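Local coordinates for protein extracellular invertase (Aspergillus kawachii, PDB 5XH8) that probably hydrolyses sucrose as a family 32 beta-fructofuranosidase and transfers fructosyl units to build fructooligosaccharides such as 1-kestose, at residues A[15-19]-A[20-24]; A[26-30]-A[31-35]; A[78-82]-A[83-87]; A[350-353]-A[354-358]; A[544-548]-A[549-553]. All blocks are in the same frame, centred on the assembly; numbering follows the deposited sequence.

Contact 1: residues A[15-19]-A[20-24]; sequences STLPN and GSLFE
Ser21 turns back on Pro18 and gives the carbonyl oxygen of that proline two hydrogen bonds, one from its hydroxyl and one from its amide. The hydroxyl bond is the shorter, with Ser21 OG 2.8 Å from Pro18 O and tilted only modestly from the carbonyl plane. The amide bond, Ser21 N to Pro18 O at 3.2 Å, closes a type II beta turn and comes from well above that plane, with an N-H...O angle of 158°. Because OG stands between the backbone N and the carbonyl carbon of its own residue (chi1 65°), it is brought to the same oxygen that the amide binds. Ser21 OG also touches the Leu17 side chain, 3.3 Å from Leu17 CB.

Pro18 opens the turn and supplies the accepting carbonyl, and Asn19 takes the first corner. Gly20 takes the second with a positive phi of 82°, where type II turns favour glycine because a side chain would press on the preceding carbonyl. A type I turn follows at once, closed by Phe23 N and Gly20 O at 3.2 Å. Beside these bonds Leu17 CD1 meets Leu22 CD2 at 3.9 Å, the two leucines crossing at about a right angle; Leu22 is buried here, and it also touches Leu14 and Gln363. Leu17 O takes a hydrogen bond from Gln363 NE2, while Gly20 and Leu22 make backbone hydrogen bonds with Asn362 and Gln363. Pro18 O thus serves two donors of a single serine, and the backbone around it is paired with the 361-364 region.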
loop_
_atom_site.group_PDB
_atom_site.type_symbol
_atom_site.label_atom_id
_atom_site.label_comp_id
_atom_site.label_asym_id
_atom_site.label_seq_id
_atom_site.Cartn_x
_atom_site.Cartn_y
_atom_site.Cartn_z
ATOM N N SER A 15 30.142 16.418 28.501
ATOM C CA SER A 15 28.778 16.028 28.854
ATOM C C SER A 15 28.257 16.592 30.161
ATOM O O SER A 15 27.097 16.405 30.431
ATOM C CB SER A 15 28.641 14.512 28.856
ATOM O OG SER A 15 28.797 14.074 27.522
ATOM N N THR A 16 29.091 17.274 30.959
ATOM C CA THR A 16 28.619 17.940 32.180
ATOM C C THR A 16 28.179 19.362 31.944
ATOM O O THR A 16 27.623 19.958 32.847
ATOM C CB THR A 16 29.710 17.958 33.292
ATOM O OG1 THR A 16 30.858 18.726 32.869
ATOM C CG2 THR A 16 30.136 16.536 33.620
ATOM N N LEU A 17 28.437 19.923 30.759
ATOM C CA LEU A 17 28.097 21.335 30.501
ATOM C C LEU A 17 26.597 21.510 30.205
ATOM O O LEU A 17 25.918 20.528 29.923
ATOM C CB LEU A 17 28.950 21.900 29.364
ATOM C CG LEU A 17 30.455 22.021 29.659
ATOM C CD1 LEU A 17 31.238 22.279 28.386
ATOM C CD2 LEU A 17 30.714 23.137 30.662
ATOM N N PRO A 18 26.076 22.750 30.304
ATOM C CA PRO A 18 24.677 22.983 29.978
ATOM C C PRO A 18 24.341 22.736 28.508
ATOM O O PRO A 18 25.225 22.755 27.634
ATOM C CB PRO A 18 24.461 24.471 30.297
ATOM C CG PRO A 18 25.577 24.843 31.206
ATOM C CD PRO A 18 26.726 23.969 30.823
ATOM N N ASN A 19 23.057 22.511 28.278
ATOM C CA ASN A 19 22.509 22.334 26.932
ATOM C C ASN A 19 22.779 23.574 26.120
ATOM O O ASN A 19 22.589 24.675 26.617
ATOM C CB ASN A 19 21.005 22.132 26.990
ATOM C CG ASN A 19 20.628 20.801 27.590
ATOM O OD1 ASN A 19 21.446 19.898 27.706
ATOM N ND2 ASN A 19 19.376 20.678 27.979
ATOM N N GLY A 20 23.257 23.399 24.893
ATOM C CA GLY A 20 23.501 24.551 24.018
ATOM C C GLY A 20 24.810 25.287 24.224
ATOM O O GLY A 20 25.141 26.136 23.411
ATOM N N SER A 21 25.585 24.948 25.273
ATOM C CA SER A 21 26.764 25.726 25.642
ATOM C C SER A 21 27.888 25.554 24.629
ATOM O O SER A 21 28.707 26.448 24.478
ATOM C CB SER A 21 27.236 25.362 27.071
ATOM O OG SER A 21 27.685 24.017 27.135
ATOM N N LEU A 22 27.904 24.432 23.903
ATOM C CA LEU A 22 28.898 24.191 22.865
ATOM C C LEU A 22 28.359 24.353 21.421
ATOM O O LEU A 22 28.928 23.806 20.482
ATOM C CB LEU A 22 29.512 22.815 23.048
ATOM C CG LEU A 22 30.179 22.483 24.401
ATOM C CD1 LEU A 22 30.684 21.060 24.374
ATOM C CD2 LEU A 22 31.330 23.440 24.710
ATOM N N PHE A 23 27.322 25.158 21.233
ATOM C CA PHE A 23 26.724 25.333 19.903
ATOM C C PHE A 23 27.738 25.829 18.865
ATOM O O PHE A 23 27.859 25.243 17.785
ATOM C CB PHE A 23 25.515 26.271 19.977
ATOM C CG PHE A 23 24.791 26.420 18.675
ATOM C CD1 PHE A 23 23.884 25.452 18.250
ATOM C CD2 PHE A 23 25.009 27.530 17.868
ATOM C CE1 PHE A 23 23.208 25.589 17.023
ATOM C CE2 PHE A 23 24.349 27.664 16.638
ATOM C CZ PHE A 23 23.442 26.687 16.227
ATOM N N GLU A 24 28.509 26.862 19.206
ATOM C CA GLU A 24 29.479 27.432 18.265
ATOM C C GLU A 24 30.831 26.744 18.211
ATOM O O GLU A 24 31.597 26.983 17.275
ATOM C CB GLU A 24 29.668 28.943 18.520
ATOM C CG GLU A 24 28.414 29.801 18.325
ATOM C CD GLU A 24 27.864 29.848 16.871
ATOM O OE1 GLU A 24 28.497 29.309 15.935
ATOM O OE2 GLU A 24 26.760 30.423 16.653
#

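Contact 2: residues A[26-30]-A[31-35]; sequences WRPRA and HVLPP
Arg27 reaches across the bend to Leu33, Pro34 and Pro35. From CB its chain runs out extended, CG anti to the backbone N (chi1 -167°), and this straight course carries the guanidinium to the far arm of the loop. NE forms a salt bridge with the terminal carboxylate of Tyr605. CZ lies 3.8 Å from Pro35 O, while NH1 rests against the methyl Leu33 CD1 at 3.7 Å, which sits over one face of the group. At the edge, NH2 gives a nearly straight hydrogen bond to Pro34 O, 2.9 Å long with an angle of 166° and the acceptor almost in the guanidinium plane. A water bridges the same carbonyl to NH1, lying 2.8 Å from Arg27 NH1, so Pro34 O is held both directly and through solvent.

Closer to the bend, Pro28 fills the inside with carbon. Its CD meets Leu33 CD1 at 4.0 Å, the proline ring and the leucine methyl reaching toward each other, and its CB lies 4.0 Å from His31 ND1, the proline and histidine crossing at about a right angle. The imidazole turns its nitrogens elsewhere: ND1 is hydrogen-bonded to Asp547 and NE2 to Glu552, both on the hairpin of the C-terminal domain. A second water accepts from His31 N at 3.0 Å. Proline, which has no amide hydrogen to satisfy, suits this buried loop, and arginine supplies several donors at its far side. The terminal carboxylate probably offsets the arginine charge, so that a buried cation can secure the loop by charge pairing, a carbonyl and a water together.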
loop_
_atom_site.group_PDB
_atom_site.type_symbol
_atom_site.label_atom_id
_atom_site.label_comp_id
_atom_site.label_asym_id
_atom_site.label_seq_id
_atom_site.Cartn_x
_atom_site.Cartn_y
_atom_site.Cartn_z
ATOM N N TRP A 26 32.425 23.914 17.498
ATOM C CA TRP A 26 32.954 23.171 16.356
ATOM C C TRP A 26 32.175 23.427 15.048
ATOM O O TRP A 26 32.402 22.762 14.027
ATOM C CB TRP A 26 32.945 21.690 16.713
ATOM C CG TRP A 26 33.991 21.307 17.752
ATOM C CD1 TRP A 26 35.307 21.722 17.802
ATOM C CD2 TRP A 26 33.819 20.399 18.856
ATOM N NE1 TRP A 26 35.951 21.132 18.869
ATOM C CE2 TRP A 26 35.064 20.326 19.538
ATOM C CE3 TRP A 26 32.735 19.639 19.337
ATOM C CZ2 TRP A 26 35.251 19.528 20.659
ATOM C CZ3 TRP A 26 32.925 18.837 20.463
ATOM C CH2 TRP A 26 34.184 18.781 21.105
ATOM N N ARG A 27 31.302 24.419 15.093
ATOM C CA ARG A 27 30.343 24.697 14.038
ATOM C C ARG A 27 30.995 25.332 12.805
ATOM O O ARG A 27 31.673 26.353 12.902
ATOM C CB ARG A 27 29.242 25.607 14.573
ATOM C CG ARG A 27 28.016 25.726 13.677
ATOM C CD ARG A 27 26.876 26.443 14.380
ATOM N NE ARG A 27 25.761 26.650 13.463
ATOM C CZ ARG A 27 24.838 25.746 13.122
ATOM N NH1 ARG A 27 24.820 24.522 13.645
ATOM N NH2 ARG A 27 23.903 26.079 12.239
ATOM N N PRO A 28 30.757 24.742 11.634
ATOM C CA PRO A 28 31.289 25.360 10.432
ATOM C C PRO A 28 30.513 26.629 10.045
ATOM O O PRO A 28 29.363 26.821 10.479
ATOM C CB PRO A 28 31.153 24.244 9.398
ATOM C CG PRO A 28 29.961 23.478 9.836
ATOM C CD PRO A 28 29.996 23.518 11.332
ATOM N N ARG A 29 31.139 27.479 9.237
ATOM C CA ARG A 29 30.468 28.671 8.670
ATOM C C ARG A 29 30.180 28.629 7.166
ATOM O O ARG A 29 29.345 29.410 6.687
ATOM C CB ARG A 29 31.278 29.929 9.004
ATOM C CG ARG A 29 32.613 30.056 8.294
ATOM C CD ARG A 29 33.188 31.469 8.464
ATOM N NE ARG A 29 33.471 31.793 9.869
ATOM C CZ ARG A 29 34.611 32.299 10.365
ATOM N NH1 ARG A 29 35.668 32.629 9.603
ATOM N NH2 ARG A 29 34.683 32.515 11.677
ATOM N N ALA A 30 30.886 27.771 6.434
ATOM C CA ALA A 30 30.806 27.703 4.968
ATOM C C ALA A 30 30.157 26.397 4.442
ATOM O O ALA A 30 30.322 26.060 3.264
ATOM C CB ALA A 30 32.197 27.839 4.372
ATOM N N HIS A 31 29.426 25.681 5.304
ATOM C CA HIS A 31 28.811 24.390 4.950
ATOM C C HIS A 31 27.285 24.419 5.113
ATOM O O HIS A 31 26.736 25.204 5.891
ATOM C CB HIS A 31 29.390 23.275 5.830
ATOM C CG HIS A 31 30.714 22.767 5.366
ATOM N ND1 HIS A 31 31.883 23.469 5.553
ATOM C CD2 HIS A 31 31.058 21.628 4.732
ATOM C CE1 HIS A 31 32.887 22.785 5.043
ATOM N NE2 HIS A 31 32.413 21.659 4.548
ATOM N N VAL A 32 26.614 23.526 4.390
ATOM C CA VAL A 32 25.157 23.358 4.515
ATOM C C VAL A 32 24.815 22.471 5.716
ATOM O O VAL A 32 25.173 21.297 5.761
ATOM C CB VAL A 32 24.518 22.771 3.211
ATOM C CG1 VAL A 32 23.042 22.400 3.422
ATOM C CG2 VAL A 32 24.657 23.762 2.097
ATOM N N LEU A 33 24.112 23.062 6.676
ATOM C CA LEU A 33 23.569 22.345 7.797
ATOM C C LEU A 33 22.389 23.170 8.338
ATOM O O LEU A 33 22.327 24.366 8.098
ATOM C CB LEU A 33 24.666 22.089 8.861
ATOM C CG LEU A 33 25.110 23.184 9.825
ATOM C CD1 LEU A 33 26.119 22.603 10.816
ATOM C CD2 LEU A 33 25.697 24.407 9.110
ATOM N N PRO A 34 21.461 22.544 9.072
ATOM C CA PRO A 34 20.290 23.293 9.551
ATOM C C PRO A 34 20.657 24.362 10.592
ATOM O O PRO A 34 21.802 24.387 11.078
ATOM C CB PRO A 34 19.397 22.203 10.170
ATOM C CG PRO A 34 20.330 21.070 10.465
ATOM C CD PRO A 34 21.404 21.131 9.442
ATOM N N PRO A 35 19.687 25.232 10.942
ATOM C CA PRO A 35 19.942 26.241 11.971
ATOM C C PRO A 35 20.376 25.637 13.302
ATOM O O PRO A 35 21.203 26.223 13.991
ATOM C CB PRO A 35 18.610 26.987 12.080
ATOM C CG PRO A 35 17.982 26.803 10.737
ATOM C CD PRO A 35 18.342 25.385 10.363
HETATM O O HOH W 1 22.899 22.651 12.752
HETATM O O HOH W 2 28.215 26.467 7.886
#

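Contact 3: residues A[78-82]-A[83-87]; sequences DLNQG and NQVIV
The backbone folds back at Asn80, Gln81 and Gly82, all three with positive phi, and the turn is closed by a hydrogen bond from Asn83 N to Asn80 O, 3.0 Å long at 159°, with the donor well above the carbonyl plane. One residue earlier, Gly82 N bonds to Leu79 O at 2.9 Å, so two successive reversals overlap. Gly82, at phi 94°, occupies a conformation in which a side chain would press on the carbonyl before it, and glycine is the residue for it. Asparagine is among the residues that most readily adopt the left-handed region taken by Asn80.

Across the turn the side chains of Asn80 and Asn83 stand close, with CB to CB 4.0 Å apart. The CB of Asn80 lies over the backbone of Asn83, 3.3 Å from Asn83 O, while Asn83 CB lies 3.4 Å from Asn80 O. Val85, buried, packs on Phe148 and Ser67 and lies near the Asn80 side chain. A water lies between the carbonyls of Leu79 and Asn83, 2.7 Å from Asn83 O. Gln84 turns away and its amide nitrogen bonds to His60 O.

Where the loop rejoins the sheet, Val85 and Ile86 both face Ile65 in a classic beta bulge, beside strand 65-70 of the N-terminal domain. A tight turn running into a bulge in this way links outer strand 77-78 to the next sheet of the family 32 beta-propeller.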
loop_
_atom_site.group_PDB
_atom_site.type_symbol
_atom_site.label_atom_id
_atom_site.label_comp_id
_atom_site.label_asym_id
_atom_site.label_seq_id
_atom_site.Cartn_x
_atom_site.Cartn_y
_atom_site.Cartn_z
ATOM N N ASP A 78 17.433 29.775 4.312
ATOM C CA ASP A 78 16.502 28.784 4.829
ATOM C C ASP A 78 15.099 28.970 4.250
ATOM O O ASP A 78 14.669 30.088 4.050
ATOM C CB ASP A 78 16.407 28.876 6.344
ATOM C CG ASP A 78 17.683 28.447 7.021
ATOM O OD1 ASP A 78 18.073 27.265 6.856
ATOM O OD2 ASP A 78 18.319 29.324 7.656
ATOM N N LEU A 79 14.406 27.860 3.997
ATOM C CA LEU A 79 12.965 27.870 3.835
ATOM C C LEU A 79 12.369 27.532 5.178
ATOM O O LEU A 79 12.920 26.702 5.900
ATOM C CB LEU A 79 12.521 26.900 2.735
ATOM C CG LEU A 79 13.053 27.288 1.350
ATOM C CD1 LEU A 79 12.926 26.141 0.351
ATOM C CD2 LEU A 79 12.394 28.550 0.795
ATOM N N ASN A 80 11.264 28.193 5.532
ATOM C CA ASN A 80 10.554 27.955 6.812
ATOM C C ASN A 80 11.386 28.078 8.049
ATOM O O ASN A 80 11.113 27.367 9.025
ATOM C CB ASN A 80 10.000 26.533 6.905
ATOM C CG ASN A 80 9.174 26.155 5.739
ATOM O OD1 ASN A 80 9.289 25.048 5.230
ATOM N ND2 ASN A 80 8.325 27.053 5.311
ATOM N N GLN A 81 12.415 28.910 8.012
ATOM C CA GLN A 81 13.338 29.035 9.129
ATOM C C GLN A 81 13.911 27.683 9.561
ATOM O O GLN A 81 14.209 27.484 10.742
ATOM C CB GLN A 81 12.648 29.734 10.313
ATOM C CG GLN A 81 11.814 30.955 9.937
ATOM C CD GLN A 81 11.052 31.486 11.135
ATOM O OE1 GLN A 81 9.840 31.288 11.253
ATOM N NE2 GLN A 81 11.771 32.120 12.056
ATOM N N GLY A 82 14.048 26.767 8.587
ATOM C CA GLY A 82 14.633 25.478 8.800
ATOM C C GLY A 82 13.651 24.379 9.101
ATOM O O GLY A 82 14.048 23.237 9.079
ATOM N N ASN A 83 12.393 24.712 9.371
ATOM C CA ASN A 83 11.354 23.719 9.642
ATOM C C ASN A 83 11.023 22.932 8.363
ATOM O O ASN A 83 11.128 23.454 7.246
ATOM C CB ASN A 83 10.086 24.357 10.218
ATOM C CG ASN A 83 10.338 25.054 11.549
ATOM O OD1 ASN A 83 10.015 26.222 11.727
ATOM N ND2 ASN A 83 10.962 24.367 12.455
ATOM N N GLN A 84 10.661 21.668 8.569
ATOM C CA GLN A 84 10.605 20.681 7.501
ATOM C C GLN A 84 9.519 21.068 6.483
ATOM O O GLN A 84 8.486 21.640 6.850
ATOM C CB GLN A 84 10.341 19.285 8.081
ATOM C CG GLN A 84 11.524 18.653 8.826
ATOM C CD GLN A 84 11.616 19.018 10.306
ATOM O OE1 GLN A 84 11.072 20.014 10.727
ATOM N NE2 GLN A 84 12.351 18.212 11.092
ATOM N N VAL A 85 9.785 20.787 5.216
ATOM C CA VAL A 85 8.823 21.026 4.131
ATOM C C VAL A 85 7.826 19.873 3.984
ATOM O O VAL A 85 6.831 19.984 3.249
ATOM C CB VAL A 85 9.555 21.315 2.794
ATOM C CG1 VAL A 85 10.592 22.397 3.006
ATOM C CG2 VAL A 85 10.226 20.065 2.205
ATOM N N ILE A 86 8.155 18.745 4.596
ATOM C CA ILE A 86 7.280 17.580 4.649
ATOM C C ILE A 86 7.653 16.780 5.903
ATOM O O ILE A 86 8.837 16.642 6.201
ATOM C CB ILE A 86 7.349 16.722 3.352
ATOM C CG1 ILE A 86 6.324 15.583 3.368
ATOM C CG2 ILE A 86 8.756 16.199 3.069
ATOM C CD1 ILE A 86 6.210 14.860 2.025
ATOM N N VAL A 87 6.637 16.256 6.599
ATOM C CA VAL A 87 6.816 15.536 7.841
ATOM C C VAL A 87 6.031 14.240 7.791
ATOM O O VAL A 87 5.051 14.147 7.058
ATOM C CB VAL A 87 6.379 16.383 9.080
ATOM C CG1 VAL A 87 7.300 17.590 9.274
ATOM C CG2 VAL A 87 4.928 16.852 8.997
HETATM O O HOH W 3 13.402 23.940 5.801
#

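Contact 4: residues A[350-353]-A[354-358]; sequences GDLF and EQAEG
Asp351 holds its carboxylate between its backbone N and carbonyl carbon (chi1 59°), which bends OD1 round to the amide of Glu354. That bond, Asp351 OD1 to Glu354 N, is 2.9 Å long, and the amide meets the oxygen from above the carboxylate plane. The residues between have left-handed backbones, phi being 55° at Leu352, and Glu354 follows suit. The chain thus coils tightly enough for Asp351 O to receive Ala356 N at 3.0 Å and, weakly, Gln355 N. Gln355 N also bonds to Leu352 O at 3.0 Å.

This left-handed turn of backbone is a compact loop of the family 32 N-terminal domain, between strand 341-348 and helix 361-364, and Ala356 ends it as the centre of an inverse gamma turn. Small alanine suits that place, its CB lying 3.4 Å from Asp351 O and 4.0 Å from Leu352 CD1. The Asp351 and Glu354 side chains run side by side, their carboxylate planes steeply inclined. A water donates to both, 2.8 Å from Asp351 OD2, and probably eases the proximity of like charges. On another side, the Phe353 ring stacks on His287, a ligand of the sodium ion, and Leu352 packs on Phe316, another residue of that site.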
loop_
_atom_site.group_PDB
_atom_site.type_symbol
_atom_site.label_atom_id
_atom_site.label_comp_id
_atom_site.label_asym_id
_atom_site.label_seq_id
_atom_site.Cartn_x
_atom_site.Cartn_y
_atom_site.Cartn_z
ATOM N N GLY A 350 27.402 13.146 11.961
ATOM C CA GLY A 350 28.057 13.763 13.119
ATOM C C GLY A 350 28.401 12.805 14.250
ATOM O O GLY A 350 29.177 13.173 15.130
ATOM N N ASP A 351 27.807 11.601 14.254
ATOM C CA ASP A 351 27.870 10.727 15.410
ATOM C C ASP A 351 28.096 9.255 15.037
ATOM O O ASP A 351 27.536 8.353 15.669
ATOM C CB ASP A 351 26.579 10.908 16.250
ATOM C CG ASP A 351 25.317 10.589 15.472
ATOM O OD1 ASP A 351 25.408 10.121 14.314
ATOM O OD2 ASP A 351 24.226 10.839 16.009
ATOM N N LEU A 352 28.912 9.023 14.010
ATOM C CA LEU A 352 29.237 7.668 13.570
ATOM C C LEU A 352 27.958 6.861 13.269
ATOM O O LEU A 352 27.805 5.708 13.690
ATOM C CB LEU A 352 30.124 6.949 14.610
ATOM C CG LEU A 352 31.490 7.592 14.885
ATOM C CD1 LEU A 352 32.212 6.824 15.989
ATOM C CD2 LEU A 352 32.326 7.629 13.623
ATOM N N PHE A 353 27.043 7.488 12.532
ATOM C CA PHE A 353 25.764 6.860 12.210
ATOM C C PHE A 353 25.053 6.373 13.475
ATOM O O PHE A 353 24.572 5.261 13.538
ATOM C CB PHE A 353 25.978 5.744 11.185
ATOM C CG PHE A 353 26.835 6.159 10.023
ATOM C CD1 PHE A 353 26.279 6.852 8.949
ATOM C CD2 PHE A 353 28.203 5.872 10.007
ATOM C CE1 PHE A 353 27.073 7.238 7.886
ATOM C CE2 PHE A 353 28.992 6.249 8.936
ATOM C CZ PHE A 353 28.429 6.924 7.871
ATOM N N GLU A 354 25.052 7.239 14.485
ATOM C CA GLU A 354 24.439 6.997 15.796
ATOM C C GLU A 354 25.108 5.891 16.602
ATOM O O GLU A 354 24.468 5.271 17.423
ATOM C CB GLU A 354 22.916 6.782 15.657
ATOM C CG GLU A 354 22.311 7.920 14.851
ATOM C CD GLU A 354 20.808 7.888 14.705
ATOM O OE1 GLU A 354 20.150 7.063 15.341
ATOM O OE2 GLU A 354 20.294 8.739 13.954
ATOM N N GLN A 355 26.402 5.676 16.388
ATOM C CA GLN A 355 27.191 4.740 17.210
ATOM C C GLN A 355 28.119 5.450 18.218
ATOM O O GLN A 355 28.689 4.796 19.081
ATOM C CB GLN A 355 28.014 3.811 16.304
ATOM C CG GLN A 355 27.189 2.881 15.418
ATOM C CD GLN A 355 26.306 1.938 16.223
ATOM O OE1 GLN A 355 25.119 1.788 15.959
ATOM N NE2 GLN A 355 26.885 1.316 17.228
ATOM N N ALA A 356 28.254 6.772 18.133
ATOM C CA ALA A 356 29.207 7.503 18.975
ATOM C C ALA A 356 28.659 7.769 20.371
ATOM O O ALA A 356 28.274 8.906 20.717
ATOM C CB ALA A 356 29.619 8.805 18.314
ATOM N N GLU A 357 28.687 6.735 21.194
ATOM C CA GLU A 357 28.086 6.802 22.529
ATOM C C GLU A 357 28.767 7.792 23.491
ATOM O O GLU A 357 29.987 7.769 23.665
ATOM C CB GLU A 357 28.073 5.403 23.146
ATOM C CG GLU A 357 27.207 5.307 24.396
ATOM C CD GLU A 357 26.879 3.880 24.793
ATOM O OE1 GLU A 357 27.478 2.920 24.235
ATOM O OE2 GLU A 357 26.009 3.735 25.675
ATOM N N GLY A 358 27.966 8.644 24.117
ATOM C CA GLY A 358 28.462 9.645 25.062
ATOM C C GLY A 358 28.939 10.971 24.482
ATOM O O GLY A 358 29.425 11.829 25.234
HETATM O O HOH W 4 21.841 11.384 14.713
#

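Contact 5: residues A[544-548]-A[549-553]; sequences LVVDN and SVLEV
Val546 and Leu551 form the closely packed face of this hairpin, CG2 of the valine meeting CD1 of the leucine at 3.8 Å as the side chains cross at a slant. Leu551 has CG anti to its backbone N (chi1 171°), which leads CD1 back over the neighbouring strand. Farther from the turn the fit is looser: Leu544 CD1 stands 4.3 Å from Val553 CG1.

The two strands are an antiparallel beta hairpin of the C-terminal domain, their axes 4.8 Å apart, closed by a type II' turn from Asp547 to Val550. Four backbone bonds hold it, two between Asp547 and Val550 (Asp547 N to Val550 O 2.9 Å) and two between Val545 and Glu552 (Glu552 N to Val545 O 3.0 Å). Asn548 takes the positive phi (64°) of the turn's first corner, a place asparagine tolerates better than most residues with a side chain.

The face of Val545, Asp547, Val550 and Glu552 is instead polar at intervals and equally buried, though these side chains touch little across the strands. Besides their shared partner His31, Asp547 accepts from Arg29 N through OD1 and Ala30 N through OD2, while Glu552 accepts from Leu372 N and forms a salt bridge with Arg374. At the turn, Asn548 ND2 bonds to Arg27 O.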
loop_
_atom_site.group_PDB
_atom_site.type_symbol
_atom_site.label_atom_id
_atom_site.label_comp_id
_atom_site.label_asym_id
_atom_site.label_seq_id
_atom_site.Cartn_x
_atom_site.Cartn_y
_atom_site.Cartn_z
ATOM N N LEU A 544 43.389 21.398 1.313
ATOM C CA LEU A 544 42.781 21.148 2.620
ATOM C C LEU A 544 41.832 22.304 2.883
ATOM O O LEU A 544 42.238 23.458 2.793
ATOM C CB LEU A 544 43.835 21.090 3.734
ATOM C CG LEU A 544 44.674 19.827 3.939
ATOM C CD1 LEU A 544 45.185 19.234 2.648
ATOM C CD2 LEU A 544 45.851 20.134 4.856
ATOM N N VAL A 545 40.580 21.996 3.199
ATOM C CA VAL A 545 39.616 23.005 3.614
ATOM C C VAL A 545 39.239 22.656 5.044
ATOM O O VAL A 545 38.669 21.581 5.302
ATOM C CB VAL A 545 38.347 23.027 2.744
ATOM C CG1 VAL A 545 37.437 24.194 3.145
ATOM C CG2 VAL A 545 38.703 23.071 1.266
ATOM N N VAL A 546 39.549 23.564 5.965
ATOM C CA VAL A 546 39.229 23.389 7.365
ATOM C C VAL A 546 38.182 24.428 7.714
ATOM O O VAL A 546 38.449 25.628 7.669
ATOM C CB VAL A 546 40.493 23.545 8.242
ATOM C CG1 VAL A 546 40.151 23.536 9.730
ATOM C CG2 VAL A 546 41.464 22.429 7.921
ATOM N N ASP A 547 36.987 23.960 8.063
ATOM C CA ASP A 547 35.888 24.837 8.446
ATOM C C ASP A 547 35.487 24.482 9.877
ATOM O O ASP A 547 34.520 23.733 10.136
ATOM C CB ASP A 547 34.738 24.694 7.431
ATOM C CG ASP A 547 33.663 25.701 7.618
ATOM O OD1 ASP A 547 33.738 26.545 8.545
ATOM O OD2 ASP A 547 32.701 25.651 6.823
ATOM N N ASN A 548 36.270 25.042 10.803
ATOM C CA ASN A 548 36.192 24.777 12.236
ATOM C C ASN A 548 36.531 23.317 12.563
ATOM O O ASN A 548 37.706 23.016 12.778
ATOM C CB ASN A 548 34.869 25.280 12.834
ATOM C CG ASN A 548 35.028 25.783 14.268
ATOM O OD1 ASN A 548 36.098 25.670 14.859
ATOM N ND2 ASN A 548 33.969 26.335 14.820
ATOM N N SER A 549 35.547 22.418 12.623
ATOM C CA SER A 549 35.794 20.990 12.822
ATOM C C SER A 549 35.618 20.150 11.561
ATOM O O SER A 549 35.882 18.956 11.594
ATOM C CB SER A 549 34.868 20.423 13.905
ATOM O OG SER A 549 33.501 20.466 13.527
ATOM N N VAL A 550 35.165 20.737 10.459
ATOM C CA VAL A 550 34.985 19.971 9.236
ATOM C C VAL A 550 36.253 20.048 8.403
ATOM O O VAL A 550 36.605 21.113 7.947
ATOM C CB VAL A 550 33.794 20.502 8.406
ATOM C CG1 VAL A 550 33.606 19.643 7.164
ATOM C CG2 VAL A 550 32.540 20.520 9.246
ATOM N N LEU A 551 36.919 18.911 8.197
ATOM C CA LEU A 551 38.067 18.819 7.314
ATOM C C LEU A 551 37.683 18.101 6.021
ATOM O O LEU A 551 37.193 16.977 6.058
ATOM C CB LEU A 551 39.231 18.051 7.990
ATOM C CG LEU A 551 40.434 17.707 7.079
ATOM C CD1 LEU A 551 41.122 18.938 6.495
ATOM C CD2 LEU A 551 41.424 16.859 7.854
ATOM N N GLU A 552 37.947 18.745 4.894
ATOM C CA GLU A 552 37.854 18.117 3.589
ATOM C C GLU A 552 39.226 18.167 2.903
ATOM O O GLU A 552 39.825 19.237 2.746
ATOM C CB GLU A 552 36.785 18.794 2.735
ATOM C CG GLU A 552 35.382 18.683 3.352
ATOM C CD GLU A 552 34.255 19.155 2.438
ATOM O OE1 GLU A 552 34.332 18.925 1.214
ATOM O OE2 GLU A 552 33.260 19.723 2.945
ATOM N N VAL A 553 39.701 16.993 2.504
ATOM C CA VAL A 553 40.966 16.829 1.817
ATOM C C VAL A 553 40.687 16.432 0.363
ATOM O O VAL A 553 40.113 15.377 0.115
ATOM C CB VAL A 553 41.798 15.726 2.498
ATOM C CG1 VAL A 553 43.151 15.565 1.791
ATOM C CG2 VAL A 553 41.979 16.047 3.980
#

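Contacts 1 and 2 each touch three of the others. The centre of contact 2 lies about 12 Å from that of contact 5, and hydrogen bonds join the two, among them Trp26 O to Ser549 OG at 2.6 Å, binding the N-terminal loop to the C-terminal domain. Contact 1 precedes contact 2 along the chain, and Phe23 CZ touches Pro35 O at 3.2 Å; it also reaches contact 5, with Glu24 O 3.5 Å from Asn548 ND2. Contact 3, in the separate loop after strand 77-78, packs on Pro35, with Pro35 CG 3.8 Å from Gln81 O. Contact 4 meets contact 1 where Ser15 OG approaches Gly358 O, and it bears on the metal site, the Phe353 side chain lying about 5 Å from the sodium ion.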